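Local coordinates for methyltransferase domain-containing protein (Serratia marcescens, PDB 7CLU), which transfers a methyl group from S-adenosyl-L-methionine to a hydroxyl oxygen in the prodigiosin synthetic pathway, acting as an O-methyltransferase, at the interface of chains A and B. Residues are numbered along the deposited sequence; one frame, centred on the assembly and turned at random. Chains: chain A/B, Methyltransferase domain-containing protein.

Contact 1: the interface of chains A and B. Residues chain A 25, 90, 92, 151-152; chain B 5-6, 8-9, 12.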
ATOM      1  N   LEU A  25      11.906  -8.235   0.491  1.00 29.60           N
ATOM      2  CA  LEU A  25      13.071  -7.594   1.088  1.00 31.80           C
ATOM      3  C   LEU A  25      13.412  -8.231   2.425  1.00 31.95           C
ATOM      4  O   LEU A  25      14.588  -8.481   2.717  1.00 35.08           O
ATOM      5  CB  LEU A  25      12.833  -6.089   1.243  1.00 26.52           C
ATOM      6  CG  LEU A  25      12.723  -5.267  -0.049  1.00 25.67           C
ATOM      7  CD1 LEU A  25      12.254  -3.839   0.255  1.00 24.48           C
ATOM      8  CD2 LEU A  25      14.032  -5.252  -0.824  1.00 32.49           C
ATOM      9  N   GLN A  90      22.159   1.628  -1.486  1.00 41.18           N
ATOM     10  CA  GLN A  90      20.801   2.139  -1.624  1.00 44.63           C
ATOM     11  C   GLN A  90      19.738   1.097  -1.257  1.00 36.27           C
ATOM     12  O   GLN A  90      18.557   1.284  -1.569  1.00 35.01           O
ATOM     13  CB  GLN A  90      20.592   2.662  -3.047  1.00 43.61           C
ATOM     14  CG  GLN A  90      21.295   3.996  -3.313  1.00 52.74           C
ATOM     15  CD  GLN A  90      20.324   5.129  -3.619  1.00 57.59           C
ATOM     16  OE1 GLN A  90      19.981   5.374  -4.784  1.00 56.92           O
ATOM     17  NE2 GLN A  90      19.870   5.823  -2.575  1.00 57.25           N
ATOM     18  N   LEU A  92      16.868  -1.028   0.195  1.00 35.45           N
ATOM     19  CA  LEU A  92      15.604  -0.536   0.731  1.00 30.67           C
ATOM     20  C   LEU A  92      15.150  -1.293   1.975  1.00 30.84           C
ATOM     21  O   LEU A  92      14.060  -1.017   2.485  1.00 26.25           O
ATOM     22  CB  LEU A  92      14.528  -0.593  -0.364  1.00 24.50           C
ATOM     23  CG  LEU A  92      14.658   0.492  -1.431  1.00 32.22           C
ATOM     24  CD1 LEU A  92      13.573   0.420  -2.504  1.00 27.73           C
ATOM     25  CD2 LEU A  92      14.700   1.875  -0.784  1.00 35.91           C
ATOM     26  N   LYS A 151      20.632   8.689   2.642  1.00 40.36           N
ATOM     27  CA  LYS A 151      20.730   8.242   1.259  1.00 42.37           C
ATOM     28  C   LYS A 151      19.768   9.007   0.361  1.00 42.40           C
ATOM     29  O   LYS A 151      20.159   9.505  -0.702  1.00 49.52           O
ATOM     30  CB  LYS A 151      20.441   6.742   1.174  1.00 45.19           C
ATOM     31  CG  LYS A 151      21.581   5.857   1.639  1.00 47.64           C
ATOM     32  CD  LYS A 151      21.072   4.588   2.314  1.00 40.98           C
ATOM     33  CE  LYS A 151      19.813   4.031   1.647  1.00 42.47           C
ATOM     34  NZ  LYS A 151      19.666   2.563   1.879  1.00 32.14           N
ATOM     35  N   PHE A 152      18.501   9.101   0.766  1.00 33.90           N
ATOM     36  CA  PHE A 152      17.506   9.777  -0.055  1.00 36.41           C
ATOM     37  C   PHE A 152      17.751  11.265  -0.170  1.00 36.75           C
ATOM     38  O   PHE A 152      17.250  11.887  -1.107  1.00 37.46           O
ATOM     39  CB  PHE A 152      16.103   9.575   0.517  1.00 39.64           C
ATOM     40  CG  PHE A 152      15.505   8.276   0.162  1.00 42.03           C
ATOM     41  CD1 PHE A 152      15.787   7.156   0.913  1.00 44.70           C
ATOM     42  CD2 PHE A 152      14.686   8.155  -0.950  1.00 44.48           C
ATOM     43  CE1 PHE A 152      15.251   5.939   0.576  1.00 46.61           C
ATOM     44  CE2 PHE A 152      14.147   6.936  -1.294  1.00 47.68           C
ATOM     45  CZ  PHE A 152      14.414   5.829  -0.517  1.00 47.61           C
TER
ATOM     46  N   LYS B   5      14.693   3.194  -7.801  1.00 37.17           N
ATOM     47  CA  LYS B   5      14.488   3.266  -6.357  1.00 38.45           C
ATOM     48  C   LYS B   5      13.156   3.907  -6.004  1.00 34.17           C
ATOM     49  O   LYS B   5      12.451   3.435  -5.104  1.00 36.11           O
ATOM     50  CB  LYS B   5      15.627   4.062  -5.721  1.00 36.73           C
ATOM     51  CG  LYS B   5      16.027   3.606  -4.339  1.00 40.65           C
ATOM     52  CD  LYS B   5      17.043   4.573  -3.760  1.00 42.52           C
ATOM     53  CE  LYS B   5      16.839   4.844  -2.281  1.00 50.21           C
ATOM     54  NZ  LYS B   5      17.468   3.888  -1.296  1.00 40.78           N
ATOM     55  N   GLN B   6      12.802   4.997  -6.685  1.00 37.01           N
ATOM     56  CA  GLN B   6      11.598   5.726  -6.317  1.00 36.48           C
ATOM     57  C   GLN B   6      10.349   4.938  -6.679  1.00 37.18           C
ATOM     58  O   GLN B   6       9.358   4.985  -5.940  1.00 30.44           O
ATOM     59  CB  GLN B   6      11.586   7.111  -6.969  1.00 41.13           C
ATOM     60  CG  GLN B   6      10.852   8.196  -6.155  1.00 42.23           C
ATOM     61  CD  GLN B   6      11.084   8.103  -4.637  1.00 41.39           C
ATOM     62  OE1 GLN B   6      10.132   8.127  -3.843  1.00 43.56           O
ATOM     63  NE2 GLN B   6      12.346   8.014  -4.232  1.00 42.57           N
ATOM     64  N   ALA B   8      10.123   1.708  -6.519  1.00 28.15           N
ATOM     65  CA  ALA B   8       9.953   0.712  -5.474  1.00 27.20           C
ATOM     66  C   ALA B   8       9.465   1.368  -4.189  1.00 26.42           C
ATOM     67  O   ALA B   8       8.548   0.857  -3.542  1.00 23.52           O
ATOM     68  CB  ALA B   8      11.262  -0.048  -5.263  1.00 24.81           C
ATOM     69  N   VAL B   9      10.026   2.529  -3.835  1.00 28.61           N
ATOM     70  CA  VAL B   9       9.550   3.241  -2.645  1.00 26.75           C
ATOM     71  C   VAL B   9       8.063   3.544  -2.764  1.00 25.71           C
ATOM     72  O   VAL B   9       7.286   3.244  -1.856  1.00 26.06           O
ATOM     73  CB  VAL B   9      10.367   4.523  -2.407  1.00 27.66           C
ATOM     74  CG1 VAL B   9       9.724   5.380  -1.303  1.00 26.68           C
ATOM     75  CG2 VAL B   9      11.770   4.156  -2.031  1.00 33.91           C
ATOM     76  N   MET B  12       6.092   0.368  -2.314  1.00 20.20           N
ATOM     77  CA  MET B  12       6.195  -0.109  -0.941  1.00 22.70           C
ATOM     78  C   MET B  12       5.292   0.680  -0.002  1.00 23.26           C
ATOM     79  O   MET B  12       4.894   0.162   1.048  1.00 22.14           O
ATOM     80  CB  MET B  12       7.647  -0.025  -0.452  1.00 19.52           C
ATOM     81  CG  MET B  12       8.592  -1.110  -1.004  1.00 22.15           C
ATOM     82  SD  MET B  12      10.316  -0.613  -0.753  0.98 24.70           S
ATOM     83  CE  MET B  12      10.410  -0.803   1.042  1.00 21.02           C
TER
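B:Lys5 leaves its helix and stays straight through CG. It then bends at chi3 and again at chi4 (86°). The bends bring CE over the ring of A:Phe152 and turn NZ toward the backbone of chain A. A:Phe152 has CG beside its backbone N, anti to the carbonyl carbon, and chi2 of 84° turns the ring to present a face to the lysine.

The side-chain amine NZ of B:Lys5 donates a hydrogen bond to the carbonyl O of A:Gln90, 2.8 Å away. The nitrogen sits above the carbonyl plane, not on a lone pair. B:Lys5 CE lies over the A:Phe152 face, 3.6 Å from the ring centroid and offset toward the rim, as a CH-pi contact. A:Gln90 bends at chi2 and crosses the lysine at about a right angle. Its amide carbon CD packs 3.3 Å from B:Lys5 CD, so amide and ring both pack against the lysine chain. A:Lys151 NZ lies 4.1 Å from B:Lys5 NZ; the like charges may repel and could favour loss of a proton from one amine.

B:Gln6 puts its amide NE2 at the edge of the A:Phe152 ring, in its plane, with the amide turned 80° from the ring. B:Val9 touches the ring tip, CG2 being 3.5 Å from A:Phe152 CZ. A:Leu92 forks over the helix: CD1 meets B:Ala8 CB at 3.6 Å, and CD2 faces B:Lys5 and B:Val9. Farther along, the B:Met12 methyl CE meets A:Leu25 CD1 at 3.6 Å, the two side chains crossing at about a right angle.

This patch of the two-fold dimer interface docks N-terminal helix 5-12 of chain B against chain A. The chain A surface comes from helix 15-26, the loop before helix 93-107, and the end of helix 139-152.

Contact 2: the interface of chains A and B. Residues chain A 16-17, 20, 56-57, 59-60, 63-64; chain B 107, 110, 286, 289-290, 293.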
ATOM      1  N   PHE A  16      -1.407  -4.933  -1.680  1.00 21.74           N
ATOM      2  CA  PHE A  16      -0.842  -6.162  -2.259  1.00 26.10           C
ATOM      3  C   PHE A  16       0.598  -5.955  -2.723  1.00 23.91           C
ATOM      4  O   PHE A  16       1.508  -6.696  -2.331  1.00 21.94           O
ATOM      5  CB  PHE A  16      -1.660  -6.642  -3.461  1.00 25.26           C
ATOM      6  CG  PHE A  16      -2.951  -7.310  -3.120  1.00 22.85           C
ATOM      7  CD1 PHE A  16      -3.430  -7.342  -1.818  1.00 21.15           C
ATOM      8  CD2 PHE A  16      -3.701  -7.913  -4.130  1.00 26.77           C
ATOM      9  CE1 PHE A  16      -4.640  -7.955  -1.524  1.00 28.45           C
ATOM     10  CE2 PHE A  16      -4.909  -8.546  -3.841  1.00 30.73           C
ATOM     11  CZ  PHE A  16      -5.381  -8.562  -2.530  1.00 30.74           C
ATOM     12  N   GLN A  17       0.805  -5.001  -3.636  1.00 23.17           N
ATOM     13  CA  GLN A  17       2.139  -4.782  -4.172  1.00 24.74           C
ATOM     14  C   GLN A  17       3.094  -4.360  -3.071  1.00 22.85           C
ATOM     15  O   GLN A  17       4.266  -4.753  -3.075  1.00 21.63           O
ATOM     16  CB  GLN A  17       2.109  -3.729  -5.283  1.00 23.59           C
ATOM     17  CG  GLN A  17       1.452  -4.199  -6.595  1.00 25.63           C
ATOM     18  CD  GLN A  17      -0.054  -3.887  -6.648  1.00 31.58           C
ATOM     19  OE1 GLN A  17      -0.765  -3.962  -5.635  1.00 25.42           O
ATOM     20  NE2 GLN A  17      -0.537  -3.530  -7.839  1.00 34.28           N
ATOM     21  N   ALA A  20       4.085  -7.497  -1.072  1.00 21.60           N
ATOM     22  CA  ALA A  20       4.941  -8.371  -1.874  1.00 21.21           C
ATOM     23  C   ALA A  20       6.380  -7.860  -1.867  1.00 23.62           C
ATOM     24  O   ALA A  20       7.325  -8.636  -1.698  1.00 21.40           O
ATOM     25  CB  ALA A  20       4.422  -8.494  -3.314  1.00 20.26           C
ATOM     26  N   GLN A  56       4.940 -18.413  -5.646  1.00 23.57           N
ATOM     27  CA  GLN A  56       3.876 -17.414  -5.705  1.00 23.25           C
ATOM     28  C   GLN A  56       4.434 -16.012  -5.528  1.00 21.67           C
ATOM     29  O   GLN A  56       4.002 -15.070  -6.202  1.00 21.85           O
ATOM     30  CB  GLN A  56       2.808 -17.697  -4.644  1.00 24.48           C
ATOM     31  CG  GLN A  56       1.852 -18.830  -5.004  1.00 23.01           C
ATOM     32  CD  GLN A  56       0.950 -19.213  -3.839  1.00 21.72           C
ATOM     33  OE1 GLN A  56       1.401 -19.824  -2.875  1.00 26.80           O
ATOM     34  NE2 GLN A  56      -0.321 -18.850  -3.921  1.00 20.90           N
ATOM     35  N   LEU A  57       5.372 -15.846  -4.598  1.00 20.89           N
ATOM     36  CA  LEU A  57       6.004 -14.544  -4.427  1.00 23.35           C
ATOM     37  C   LEU A  57       6.819 -14.168  -5.663  1.00 20.05           C
ATOM     38  O   LEU A  57       6.768 -13.022  -6.121  1.00 21.73           O
ATOM     39  CB  LEU A  57       6.881 -14.562  -3.177  1.00 23.12           C
ATOM     40  CG  LEU A  57       7.578 -13.249  -2.862  1.00 24.59           C
ATOM     41  CD1 LEU A  57       6.582 -12.093  -2.812  1.00 24.95           C
ATOM     42  CD2 LEU A  57       8.348 -13.396  -1.548  1.00 23.52           C
ATOM     43  N   ILE A  59       6.478 -15.181  -8.890  1.00 21.21           N
ATOM     44  CA  ILE A  59       5.603 -14.854 -10.010  1.00 20.82           C
ATOM     45  C   ILE A  59       5.037 -13.454  -9.852  1.00 21.29           C
ATOM     46  O   ILE A  59       4.947 -12.692 -10.819  1.00 21.29           O
ATOM     47  CB  ILE A  59       4.482 -15.902 -10.128  1.00 23.08           C
ATOM     48  CG1 ILE A  59       5.043 -17.252 -10.576  1.00 21.87           C
ATOM     49  CG2 ILE A  59       3.379 -15.430 -11.065  1.00 22.03           C
ATOM     50  CD1 ILE A  59       3.971 -18.370 -10.569  1.00 22.32           C
ATOM     51  N   ALA A  60       4.620 -13.102  -8.631  1.00 23.44           N
ATOM     52  CA  ALA A  60       4.134 -11.754  -8.373  1.00 21.07           C
ATOM     53  C   ALA A  60       5.220 -10.720  -8.642  1.00 18.76           C
ATOM     54  O   ALA A  60       4.967  -9.703  -9.291  1.00 17.95           O
ATOM     55  CB  ALA A  60       3.625 -11.638  -6.923  1.00 17.25           C
ATOM     56  N   ALA A  63       5.620 -10.398 -12.286  1.00 22.25           N
ATOM     57  CA  ALA A  63       4.499  -9.701 -12.904  1.00 21.42           C
ATOM     58  C   ALA A  63       4.533  -8.212 -12.588  1.00 24.72           C
ATOM     59  O   ALA A  63       4.024  -7.405 -13.371  1.00 26.09           O
ATOM     60  CB  ALA A  63       3.171 -10.322 -12.440  1.00 23.01           C
ATOM     61  N   MET A  64       5.144  -7.832 -11.460  1.00 23.75           N
ATOM     62  CA  MET A  64       5.271  -6.424 -11.081  1.00 23.92           C
ATOM     63  C   MET A  64       6.443  -5.727 -11.756  1.00 24.84           C
ATOM     64  O   MET A  64       6.561  -4.500 -11.641  1.00 22.52           O
ATOM     65  CB  MET A  64       5.417  -6.286  -9.553  1.00 25.09           C
ATOM     66  CG  MET A  64       4.144  -6.602  -8.736  1.00 25.76           C
ATOM     67  SD  MET A  64       4.506  -6.827  -6.981  1.00 26.16           S
ATOM     68  CE  MET A  64       5.167  -5.210  -6.622  1.00 25.76           C
TER
ATOM     69  N   TRP B 107      -2.673  -9.776   4.968  1.00 26.26           N
ATOM     70  CA  TRP B 107      -1.445  -9.508   4.229  1.00 27.02           C
ATOM     71  C   TRP B 107      -0.338  -8.935   5.095  1.00 28.73           C
ATOM     72  O   TRP B 107       0.822  -8.932   4.660  1.00 25.03           O
ATOM     73  CB  TRP B 107      -1.731  -8.567   3.082  1.00 22.32           C
ATOM     74  CG  TRP B 107      -2.250  -9.274   1.886  1.00 22.56           C
ATOM     75  CD1 TRP B 107      -3.474  -9.855   1.738  1.00 26.88           C
ATOM     76  CD2 TRP B 107      -1.565  -9.448   0.647  1.00 25.35           C
ATOM     77  NE1 TRP B 107      -3.592 -10.388   0.464  1.00 27.23           N
ATOM     78  CE2 TRP B 107      -2.431 -10.149  -0.222  1.00 26.50           C
ATOM     79  CE3 TRP B 107      -0.300  -9.082   0.182  1.00 24.22           C
ATOM     80  CZ2 TRP B 107      -2.070 -10.480  -1.536  1.00 24.64           C
ATOM     81  CZ3 TRP B 107       0.056  -9.420  -1.135  1.00 24.86           C
ATOM     82  CH2 TRP B 107      -0.822 -10.098  -1.963  1.00 26.48           C
ATOM     83  N   LEU B 110       2.380 -11.536   5.419  1.00 29.75           N
ATOM     84  CA  LEU B 110       2.653 -12.268   4.182  1.00 25.73           C
ATOM     85  C   LEU B 110       3.948 -13.065   4.290  1.00 28.38           C
ATOM     86  O   LEU B 110       4.007 -14.236   3.891  1.00 30.33           O
ATOM     87  CB  LEU B 110       2.712 -11.296   2.994  1.00 22.58           C
ATOM     88  CG  LEU B 110       3.161 -11.902   1.644  1.00 24.13           C
ATOM     89  CD1 LEU B 110       2.183 -12.997   1.184  1.00 21.70           C
ATOM     90  CD2 LEU B 110       3.367 -10.858   0.529  1.00 23.28           C
ATOM     91  N   GLU B 286      -0.728  -9.373 -13.793  1.00 26.29           N
ATOM     92  CA  GLU B 286      -0.228  -8.919 -12.502  1.00 27.83           C
ATOM     93  C   GLU B 286      -1.265  -9.120 -11.394  1.00 23.29           C
ATOM     94  O   GLU B 286      -0.939  -9.625 -10.319  1.00 25.23           O
ATOM     95  CB  GLU B 286       0.223  -7.455 -12.584  1.00 26.27           C
ATOM     96  CG  GLU B 286       0.732  -6.923 -11.239  1.00 28.74           C
ATOM     97  CD  GLU B 286       1.154  -5.459 -11.273  1.00 33.50           C
ATOM     98  OE1 GLU B 286       1.349  -4.910 -12.378  1.00 30.25           O
ATOM     99  OE2 GLU B 286       1.288  -4.860 -10.179  1.00 32.83           O
ATOM    100  N   ALA B 289      -1.455 -12.711 -10.470  1.00 21.54           N
ATOM    101  CA  ALA B 289      -0.266 -13.079  -9.717  1.00 24.12           C
ATOM    102  C   ALA B 289      -0.395 -12.619  -8.279  1.00 19.09           C
ATOM    103  O   ALA B 289      -0.061 -13.357  -7.347  1.00 21.08           O
ATOM    104  CB  ALA B 289       0.996 -12.485 -10.354  1.00 16.11           C
ATOM    105  N   LEU B 290      -0.846 -11.379  -8.085  1.00 20.58           N
ATOM    106  CA  LEU B 290      -1.050 -10.876  -6.734  1.00 25.56           C
ATOM    107  C   LEU B 290      -2.185 -11.618  -6.048  1.00 22.41           C
ATOM    108  O   LEU B 290      -2.084 -11.955  -4.863  1.00 21.58           O
ATOM    109  CB  LEU B 290      -1.334  -9.378  -6.770  1.00 23.09           C
ATOM    110  CG  LEU B 290      -0.122  -8.564  -7.204  1.00 19.91           C
ATOM    111  CD1 LEU B 290      -0.545  -7.140  -7.561  1.00 24.05           C
ATOM    112  CD2 LEU B 290       0.957  -8.615  -6.129  1.00 21.49           C
ATOM    113  N   LEU B 293      -0.993 -14.746  -4.187  1.00 21.02           N
ATOM    114  CA  LEU B 293      -0.581 -14.469  -2.812  1.00 25.45           C
ATOM    115  C   LEU B 293      -1.771 -14.220  -1.906  1.00 22.87           C
ATOM    116  O   LEU B 293      -1.733 -14.573  -0.723  1.00 26.35           O
ATOM    117  CB  LEU B 293       0.359 -13.269  -2.759  1.00 21.78           C
ATOM    118  CG  LEU B 293       1.707 -13.457  -3.425  1.00 22.79           C
ATOM    119  CD1 LEU B 293       2.415 -12.118  -3.490  1.00 21.37           C
ATOM    120  CD2 LEU B 293       2.532 -14.508  -2.677  1.00 23.03           C
TER
HETATM  121  O   HOH W   1       1.849 -15.437  -7.974  1.00 22.06           O
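A:Phe16 and B:Trp107 stack face to face. The centroids of the phenyl ring and the six-membered indole ring are 4.1 Å apart, with the planes 11° apart. The overlap is offset: A:Phe16 CD1 and CE1 cover the indole around CE2, while the two side chains cross at about a right angle. Both residues hold CG beside the backbone N, anti to the carbonyl carbon. The backbone O of B:Leu290 lies in plane at the indole edge, so helix 286-298 also borders B:Trp107.

Beside the stack, B:Leu290 inserts among chain A groups. Its CB meets the ring at A:Phe16 CD2. Its CD1 packs 3.4 Å from A:Gln17 CD, the amide carbon. Its other methyl, CD2, points to A:Met64 SD and A:Ala60 CB. A:Gln17 bends at chi2 (92°) and donates from NE2 to the carboxylate OE2 of B:Glu286 at 3.3 Å. This bond is long and bent, 142° at the hydrogen, and comes from above the carboxylate plane. B:Glu286 reaches it with an extended chain, CG anti to its backbone N.

The next layer is helix against helix. Alanines line the meeting of helix 286-298 of chain B with helix 51-63 of chain A, which may allow the close approach: B:Ala289 CB lies 3.7 Å from A:Ala63 CB. One turn on, B:Leu293 sets CD1 against A:Ala60 CB at 3.7 Å, and turns CD2 to the backbone of A:Gln56 and A:Leu57. The patch joins the dimerisation region of one subunit to the partner's O-methyltransferase domain. A water ties the two helix backbones together, 2.8 Å from the carbonyl O of A:Gln56 and 2.9 Å from the carbonyl O of B:Ala289.

The C-alpha centres of contact 1 and contact 2 lie about 18 Å apart. They share helix 15-26 of chain A: A:Leu25 near its end serves contact 1, while A:Phe16, A:Gln17 and A:Ala20 serve contact 2. Two-fold symmetry repeats both patches with the chains exchanged. The N-terminal helices are thus held by the partner at several places, in keeping with the dimerisation activity of the protein. The centre of contact 1 is about 17 Å from A:His247, the predicted proton acceptor, and that of contact 2 about 30 Å. Neither patch seems to touch this chain A residue directly, though the dimer may steady the domains around it.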